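2-amino-4-hydroxy-6-hydroxymethyldihydropteridine pyrophosphokinase (Haemophilus influenzae, PDB 1CBK) probably transfers pyrophosphate from ATP to 6-hydroxymethyl-7,8-dihydropterin, giving the pterin diphosphate and AMP in the folate biosynthesis pathway. Local coordinates at residues 17-22 and 92-97; 32-37 and 57-62; 96-101 and 109-114. All coordinates share one frame; numbering follows the deposited sequence.

Interaction 1. Residues 17-22 and 92-97; sequences EQLHAA and RTLDLD. With ROI (7,8-dihydro-7,7-dimethyl-6-hydroxypterin), chain D; SO4 (sulfate ion), chain C.
Gln18 turns CG away from its own carbonyl carbon (chi1 -62°) and so lays it against the backbone oxygen of Thr93, with CG 3.3 Å from Thr93 O. A bend at chi2 (-80°) brings CD back over Thr93 O. The two side chains cross obliquely, and Gln18 NE2 lies 3.8 Å from Thr93 CB. No direct hydrogen bond joins 17-22 to 92-97. Instead one water ties their polar ends, donating to Gln18 OE1 at 2.7 Å and accepting from Thr93 OG1, while Gln18 NE2 is held by Asn13 O and Thr93 OG1 also bonds with Val84 N.

One helical turn on, the contact becomes apolar. Leu94 has CG anti to its backbone N; CD1 and CD2 both meet Ala22 CB, CD1 at 3.8 Å. Leu96 CD2 reaches the same methyl, and Leu19 CD1 meets Leu94 CD1 more loosely.

The CB of Asp95 points away from the helix. In the pterin pocket, Arg92 NH1 makes a salt bridge to Asp95 OD2 at 2.9 Å, on the syn side but 33° out of the carboxylate plane. The bound pterin puts O9 over one guanidinium face, and a sulfate, probably from the crystallisation liquor, takes NH1 and NH2 through O2 and O3 at the edge. Asp95 OD1 makes another salt bridge with Arg83, and Arg92 NE bonds to Tyr54 OH, so each pocket residue is held by several partners.

In the fold, helix 15-27 packs beside the start of strand 95-101. Strand 2-10 adds Leu8 beside Ala22 and Leu96, while Ser10 OG hydrogen-bonds Thr93 O, and helix 67-80 meets Leu96 through Leu74 and Ile77.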
# COMPACT_ATOMS: atom_id res chain seq x y z
N GLU A 17 24.62 2.52 6.90
CA GLU A 17 25.19 1.78 8.01
C GLU A 17 24.11 0.91 8.70
O GLU A 17 24.38 -0.23 9.09
CB GLU A 17 25.84 2.74 9.01
CG GLU A 17 26.55 2.08 10.18
CD GLU A 17 27.21 3.09 11.11
OE1 GLU A 17 26.52 3.62 11.99
OE2 GLU A 17 28.40 3.40 10.95
N GLN A 18 22.91 1.46 8.87
CA GLN A 18 21.81 0.70 9.46
C GLN A 18 21.52 -0.58 8.63
O GLN A 18 21.29 -1.66 9.18
CB GLN A 18 20.54 1.56 9.50
CG GLN A 18 20.66 2.81 10.37
CD GLN A 18 20.50 2.53 11.85
OE1 GLN A 18 20.07 1.45 12.26
NE2 GLN A 18 20.81 3.54 12.67
N LEU A 19 21.51 -0.45 7.31
CA LEU A 19 21.27 -1.58 6.41
C LEU A 19 22.41 -2.60 6.49
O LEU A 19 22.15 -3.80 6.57
CB LEU A 19 21.04 -1.12 4.96
CG LEU A 19 19.57 -0.99 4.53
CD1 LEU A 19 18.72 -0.24 5.53
CD2 LEU A 19 19.49 -0.35 3.17
N HIS A 20 23.66 -2.13 6.51
CA HIS A 20 24.79 -3.06 6.62
C HIS A 20 24.73 -3.81 7.96
O HIS A 20 24.92 -5.03 8.01
CB HIS A 20 26.15 -2.35 6.49
CG HIS A 20 26.49 -1.95 5.09
ND1 HIS A 20 26.35 -2.80 4.02
CD2 HIS A 20 27.01 -0.80 4.60
CE1 HIS A 20 26.77 -2.19 2.92
NE2 HIS A 20 27.17 -0.98 3.25
N ALA A 21 24.41 -3.09 9.03
CA ALA A 21 24.33 -3.75 10.32
C ALA A 21 23.20 -4.78 10.34
O ALA A 21 23.36 -5.86 10.90
CB ALA A 21 24.14 -2.73 11.45
N ALA A 22 22.06 -4.44 9.73
CA ALA A 22 20.92 -5.37 9.72
C ALA A 22 21.20 -6.63 8.88
O ALA A 22 20.81 -7.73 9.25
CB ALA A 22 19.66 -4.65 9.23
N ARG A 92 12.54 6.71 10.39
CA ARG A 92 12.79 5.49 11.14
C ARG A 92 14.24 5.07 10.84
O ARG A 92 14.70 5.18 9.70
CB ARG A 92 11.84 4.37 10.69
CG ARG A 92 12.04 3.99 9.21
CD ARG A 92 10.76 3.54 8.57
NE ARG A 92 9.73 4.55 8.74
CZ ARG A 92 8.52 4.28 9.21
NH1 ARG A 92 8.19 3.02 9.51
NH2 ARG A 92 7.64 5.26 9.35
N THR A 93 14.94 4.57 11.85
CA THR A 93 16.31 4.13 11.67
C THR A 93 16.40 2.81 10.89
O THR A 93 17.39 2.55 10.23
CB THR A 93 17.03 3.98 13.02
OG1 THR A 93 16.26 3.09 13.84
CG2 THR A 93 17.15 5.34 13.75
N LEU A 94 15.35 1.98 10.98
CA LEU A 94 15.33 0.69 10.29
C LEU A 94 13.98 -0.02 10.32
O LEU A 94 13.30 -0.03 11.35
CB LEU A 94 16.37 -0.27 10.92
CG LEU A 94 16.49 -1.70 10.37
CD1 LEU A 94 17.27 -1.67 9.05
CD2 LEU A 94 17.18 -2.60 11.38
N ASP A 95 13.62 -0.62 9.20
CA ASP A 95 12.41 -1.44 9.08
C ASP A 95 12.83 -2.69 8.30
O ASP A 95 13.48 -2.57 7.27
CB ASP A 95 11.31 -0.72 8.27
CG ASP A 95 10.25 -0.08 9.15
OD1 ASP A 95 10.35 -0.16 10.38
OD2 ASP A 95 9.30 0.51 8.60
N LEU A 96 12.52 -3.87 8.85
CA LEU A 96 12.80 -5.16 8.22
C LEU A 96 11.41 -5.76 7.99
O LEU A 96 10.63 -5.83 8.93
CB LEU A 96 13.60 -6.08 9.16
CG LEU A 96 14.99 -5.55 9.54
CD1 LEU A 96 15.72 -6.58 10.41
CD2 LEU A 96 15.78 -5.25 8.27
N ASP A 97 11.10 -6.16 6.77
CA ASP A 97 9.77 -6.71 6.46
C ASP A 97 9.86 -8.02 5.64
O ASP A 97 10.59 -8.08 4.67
CB ASP A 97 8.95 -5.71 5.64
CG ASP A 97 8.51 -4.49 6.44
OD1 ASP A 97 7.85 -4.67 7.49
OD2 ASP A 97 8.81 -3.36 6.01
N1 ROI D . 9.63 5.58 1.77
C2 ROI D . 10.71 5.02 1.11
N2 ROI D . 11.16 5.66 -0.00
N3 ROI D . 11.33 3.89 1.53
C4 ROI D . 10.91 3.21 2.62
O4 ROI D . 11.50 2.20 3.04
C4A ROI D . 9.77 3.70 3.33
N5 ROI D . 9.32 3.06 4.37
C6 ROI D . 8.23 3.47 5.11
C7 ROI D . 7.37 4.65 4.58
C16 ROI D . 6.09 4.11 3.83
C15 ROI D . 7.01 5.62 5.71
N8 ROI D . 8.07 5.44 3.53
C8A ROI D . 9.16 4.94 2.83
O9 ROI D . 8.01 2.81 6.18
S SO4 C . 4.46 3.43 10.21
O1 SO4 C . 3.31 3.09 9.19
O2 SO4 C . 5.57 2.23 10.24
O3 SO4 C . 5.04 4.71 9.72
O4 SO4 C . 3.90 3.61 11.71
O HOH W 1 18.24 1.28 14.23

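Interaction 2. Residues 32-37 and 57-62; sequences THLVTT and AVAKIE
Thr32 opens the pairing by laying CG2 on Ile61 CD1 at 3.8 Å; its hydroxyl is engaged by Ser30 O and by Thr63 OG1. Next, His33 and Glu62 form an antiparallel hydrogen-bonded pair, with His33 N to Glu62 O and Glu62 N to His33 O both at 2.9 Å. Their side chains run side by side in the same direction, ring and carboxylate planes 58° apart, and Glu62 OE1 comes to the ring edge at CD2 without a bond.

Leu34 faces the other side of the sheet, opposite Ile61 in a non-hydrogen-bonded pair. Its CG is anti to the backbone N (chi1 175°), and CD1 meets Ala59 CB at 3.8 Å and Ile61 CG2 at nearly the same range.

The register then slips by one. Val35 and Thr36 both face Lys60, a classic beta bulge interrupting the register of the beta hairpin that strands 32-43 and 54-63 form. Val35 N bonds to Lys60 O at 2.8 Å, and Thr36 N adds a weak, longer bond to the same oxygen. Val35 CG2 lies across the carboxyl end of Glu62, 3.5 Å from both CG and CD. Thr36 O receives Lys60 N in a nearly straight bond (175° at the hydrogen), while Thr36 CG2 crosses the extended lysine chain at CB and CD. Finally Thr37 pairs with Ala59, and its CA approaches Val58 O in a CA-H...O contact.

On one face Leu34, Thr37, Ala59 and Ile61 all meet helix 15-27; on the other, Thr36 and Lys60 touch Ile131 of helix 122-131. Chemically, then, the backbone supplies every hydrogen bond between 32-37 and 57-62, the bulge gathers two N-H groups on one oxygen, and carbons of Val35 and Thr36 pack on the methylenes of Lys60.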
# COMPACT_ATOMS: atom_id res chain seq x y z
N THR A 32 19.82 -20.13 9.07
CA THR A 32 19.51 -19.16 8.03
C THR A 32 20.80 -18.84 7.31
O THR A 32 21.86 -18.80 7.92
CB THR A 32 18.91 -17.89 8.66
OG1 THR A 32 17.81 -18.26 9.52
CG2 THR A 32 18.43 -16.90 7.59
N HIS A 33 20.71 -18.70 5.99
CA HIS A 33 21.84 -18.37 5.15
C HIS A 33 21.44 -17.20 4.27
O HIS A 33 20.40 -17.27 3.60
CB HIS A 33 22.21 -19.57 4.25
CG HIS A 33 23.25 -19.25 3.21
ND1 HIS A 33 24.47 -18.69 3.53
CD2 HIS A 33 23.22 -19.34 1.86
CE1 HIS A 33 25.15 -18.44 2.42
NE2 HIS A 33 24.41 -18.82 1.39
N LEU A 34 22.20 -16.11 4.31
CA LEU A 34 21.95 -14.94 3.48
C LEU A 34 22.52 -15.27 2.12
O LEU A 34 23.73 -15.41 1.96
CB LEU A 34 22.65 -13.69 4.05
CG LEU A 34 22.60 -12.38 3.24
CD1 LEU A 34 21.14 -11.97 3.09
CD2 LEU A 34 23.37 -11.27 3.98
N VAL A 35 21.65 -15.41 1.12
CA VAL A 35 22.11 -15.77 -0.22
C VAL A 35 22.66 -14.62 -1.04
O VAL A 35 23.73 -14.72 -1.63
CB VAL A 35 21.01 -16.49 -1.03
CG1 VAL A 35 21.54 -16.88 -2.40
CG2 VAL A 35 20.54 -17.70 -0.28
N THR A 36 21.90 -13.53 -1.13
CA THR A 36 22.34 -12.39 -1.90
C THR A 36 21.50 -11.20 -1.44
O THR A 36 20.48 -11.38 -0.78
CB THR A 36 22.15 -12.65 -3.44
OG1 THR A 36 22.78 -11.61 -4.21
CG2 THR A 36 20.69 -12.74 -3.81
N THR A 37 21.98 -10.00 -1.75
CA THR A 37 21.33 -8.75 -1.40
C THR A 37 21.40 -7.87 -2.65
O THR A 37 22.42 -7.86 -3.36
CB THR A 37 22.09 -8.02 -0.24
OG1 THR A 37 22.22 -8.91 0.87
CG2 THR A 37 21.32 -6.76 0.20
N ALA A 57 16.70 -1.80 0.20
CA ALA A 57 17.31 -3.00 -0.37
C ALA A 57 16.38 -4.16 -0.08
O ALA A 57 15.39 -4.02 0.67
CB ALA A 57 18.71 -3.26 0.22
N VAL A 58 16.67 -5.29 -0.72
CA VAL A 58 15.91 -6.53 -0.54
C VAL A 58 16.98 -7.62 -0.45
O VAL A 58 17.91 -7.64 -1.25
CB VAL A 58 14.95 -6.86 -1.76
CG1 VAL A 58 14.26 -8.23 -1.55
CG2 VAL A 58 13.84 -5.78 -1.90
N ALA A 59 16.84 -8.47 0.56
CA ALA A 59 17.77 -9.58 0.78
C ALA A 59 17.07 -10.92 0.56
O ALA A 59 15.88 -11.08 0.86
CB ALA A 59 18.34 -9.51 2.21
N LYS A 60 17.81 -11.89 0.04
CA LYS A 60 17.28 -13.22 -0.21
C LYS A 60 17.93 -14.16 0.78
O LYS A 60 19.17 -14.17 0.91
CB LYS A 60 17.63 -13.67 -1.63
CG LYS A 60 17.20 -15.10 -2.00
CD LYS A 60 17.70 -15.47 -3.42
CE LYS A 60 17.34 -16.89 -3.78
NZ LYS A 60 17.74 -17.23 -5.18
N ILE A 61 17.12 -14.93 1.51
CA ILE A 61 17.66 -15.88 2.48
C ILE A 61 17.06 -17.28 2.29
O ILE A 61 16.02 -17.41 1.67
CB ILE A 61 17.39 -15.47 3.98
CG1 ILE A 61 15.88 -15.39 4.25
CG2 ILE A 61 18.14 -14.17 4.36
CD1 ILE A 61 15.56 -15.27 5.74
N GLU A 62 17.75 -18.29 2.83
CA GLU A 62 17.32 -19.70 2.81
C GLU A 62 17.28 -19.98 4.29
O GLU A 62 18.29 -19.82 4.98
CB GLU A 62 18.35 -20.58 2.12
CG GLU A 62 18.42 -20.31 0.61
CD GLU A 62 19.55 -21.04 -0.15
OE1 GLU A 62 20.44 -21.67 0.49
OE2 GLU A 62 19.54 -20.98 -1.40

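Interaction 3. Residues 96-101 and 109-114; sequences LDILLY and ERLTIP
Ile113 meets Ile98 side chain to side chain, and the isoleucine of 109-114 can be followed outward from its CB. CB itself points at strand 95-101 and there divides. The CG2 branch, anti to the backbone N (chi1 -55° puts CG1 beside that N), drops onto the backbone, 3.7 Å from Leu99 O and 3.8 Å from Tyr101 N, and also lies near Leu100 CA. The other branch passes CG1 at 4.1 Å from Ile98 O and ends in CD1. That methyl meets Ile98 CG2 at 3.6 Å and Ile98 CB at 4.0 Å, the two isoleucines crossing each other, and comes more loosely to Tyr101 CB.

Ile98 reaches further with its own CD1, which touches Leu111 CD2 at 3.9 Å. Pro114, after a cis peptide bond, brings CG to Leu100 CD2. No hydrogen bond links 96-101 with 109-114; the contact is buried and apolar.

Leu99 and Leu100 both face Tyr5 on strand 2-10, a classic beta bulge within strand 95-101. Strand 112-113 pairs instead with 106-107, forming a small two-stranded sheet against this outer strand. Helix 67-80 closes the cluster, with Leu74 on Ile98 and Pro67 on both Leu111 and Tyr101, and Trp89 of the second subunit packs on Thr112.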
# COMPACT_ATOMS: atom_id res chain seq x y z
N LEU A 96 12.52 -3.87 8.85
CA LEU A 96 12.80 -5.16 8.22
C LEU A 96 11.41 -5.76 7.99
O LEU A 96 10.63 -5.83 8.93
CB LEU A 96 13.60 -6.08 9.16
CG LEU A 96 14.99 -5.55 9.54
CD1 LEU A 96 15.72 -6.58 10.41
CD2 LEU A 96 15.78 -5.25 8.27
N ASP A 97 11.10 -6.16 6.77
CA ASP A 97 9.77 -6.71 6.46
C ASP A 97 9.86 -8.02 5.64
O ASP A 97 10.59 -8.08 4.67
CB ASP A 97 8.95 -5.71 5.64
CG ASP A 97 8.51 -4.49 6.44
OD1 ASP A 97 7.85 -4.67 7.49
OD2 ASP A 97 8.81 -3.36 6.01
N ILE A 98 9.13 -9.05 6.06
CA ILE A 98 9.13 -10.31 5.30
C ILE A 98 8.19 -10.11 4.10
O ILE A 98 7.00 -9.90 4.26
CB ILE A 98 8.61 -11.50 6.14
CG1 ILE A 98 9.43 -11.70 7.41
CG2 ILE A 98 8.68 -12.77 5.28
CD1 ILE A 98 8.72 -12.52 8.49
N LEU A 99 8.76 -10.08 2.90
CA LEU A 99 7.97 -9.89 1.69
C LEU A 99 7.37 -11.21 1.25
O LEU A 99 6.19 -11.28 0.92
CB LEU A 99 8.84 -9.38 0.55
CG LEU A 99 9.52 -8.01 0.60
CD1 LEU A 99 10.40 -7.86 -0.66
CD2 LEU A 99 8.45 -6.91 0.64
N LEU A 100 8.20 -12.24 1.24
CA LEU A 100 7.81 -13.58 0.77
C LEU A 100 8.45 -14.65 1.63
O LEU A 100 9.59 -14.50 2.07
CB LEU A 100 8.27 -13.76 -0.68
CG LEU A 100 7.72 -12.75 -1.69
CD1 LEU A 100 8.54 -12.80 -2.98
CD2 LEU A 100 6.21 -12.98 -1.94
N TYR A 101 7.70 -15.73 1.84
CA TYR A 101 8.16 -16.87 2.62
C TYR A 101 7.79 -18.06 1.76
O TYR A 101 6.68 -18.60 1.84
CB TYR A 101 7.43 -16.94 3.97
CG TYR A 101 7.95 -18.05 4.88
CD1 TYR A 101 9.01 -17.81 5.75
CD2 TYR A 101 7.39 -19.33 4.83
CE1 TYR A 101 9.52 -18.84 6.56
CE2 TYR A 101 7.89 -20.36 5.63
CZ TYR A 101 8.95 -20.11 6.49
OH TYR A 101 9.46 -21.13 7.25
N GLU A 109 -2.67 -12.86 12.82
CA GLU A 109 -2.54 -11.74 13.76
C GLU A 109 -1.24 -10.96 13.70
O GLU A 109 -1.24 -9.74 13.92
CB GLU A 109 -2.73 -12.25 15.20
CG GLU A 109 -4.13 -12.05 15.75
CD GLU A 109 -4.26 -10.77 16.54
OE1 GLU A 109 -3.75 -10.73 17.69
OE2 GLU A 109 -4.86 -9.80 16.02
N ARG A 110 -0.14 -11.66 13.43
CA ARG A 110 1.19 -11.06 13.35
C ARG A 110 1.79 -10.95 11.95
O ARG A 110 2.70 -10.15 11.74
CB ARG A 110 2.16 -11.85 14.24
CG ARG A 110 1.74 -11.96 15.72
CD ARG A 110 2.80 -12.69 16.55
NE ARG A 110 4.06 -11.94 16.56
CZ ARG A 110 5.27 -12.49 16.69
NH1 ARG A 110 5.41 -13.80 16.81
NH2 ARG A 110 6.34 -11.70 16.68
N LEU A 111 1.30 -11.74 11.00
CA LEU A 111 1.86 -11.72 9.64
C LEU A 111 0.88 -11.44 8.52
O LEU A 111 -0.26 -11.85 8.57
CB LEU A 111 2.56 -13.05 9.34
CG LEU A 111 3.84 -13.35 10.12
CD1 LEU A 111 4.20 -14.78 9.91
CD2 LEU A 111 4.96 -12.42 9.65
N THR A 112 1.39 -10.81 7.47
CA THR A 112 0.64 -10.46 6.26
C THR A 112 1.64 -10.76 5.15
O THR A 112 2.42 -9.90 4.75
CB THR A 112 0.34 -8.92 6.22
OG1 THR A 112 -0.30 -8.51 7.43
CG2 THR A 112 -0.55 -8.57 5.02
N ILE A 113 1.64 -12.01 4.69
CA ILE A 113 2.55 -12.46 3.63
C ILE A 113 1.76 -13.15 2.51
O ILE A 113 1.04 -14.11 2.75
CB ILE A 113 3.60 -13.48 4.17
CG1 ILE A 113 4.38 -12.89 5.37
CG2 ILE A 113 4.56 -13.88 3.05
CD1 ILE A 113 5.35 -13.86 6.01
N PRO A 114 1.74 -12.56 1.31
CA PRO A 114 2.37 -11.30 0.87
C PRO A 114 1.62 -10.07 1.43
O PRO A 114 0.52 -10.19 1.96
CB PRO A 114 2.18 -11.34 -0.65
CG PRO A 114 2.05 -12.80 -0.96
CD PRO A 114 1.24 -13.33 0.16

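All three contacts are built on the five-stranded antiparallel sheet at the heart of the enzyme. Interactions 1 and 3 share Leu96 and Asp97 on strand 95-101, with centres about 17 Å apart: helix 15-27 packs near its start, and the 109-114 segment near its end. Interaction 2 pairs strands 32-43 and 54-63 and falls between the two segments of interaction 1 in sequence; interaction 3 follows it. The centre of interaction 2 is about 14 Å from interaction 1 and 15 Å from interaction 3. Arg92 and Asp95 of interaction 1 line the pterin pocket, and two packing touches, Leu19 on Ala57 and Val58 on Leu99, join helix 15-27 and strand 95-101 to the hairpin.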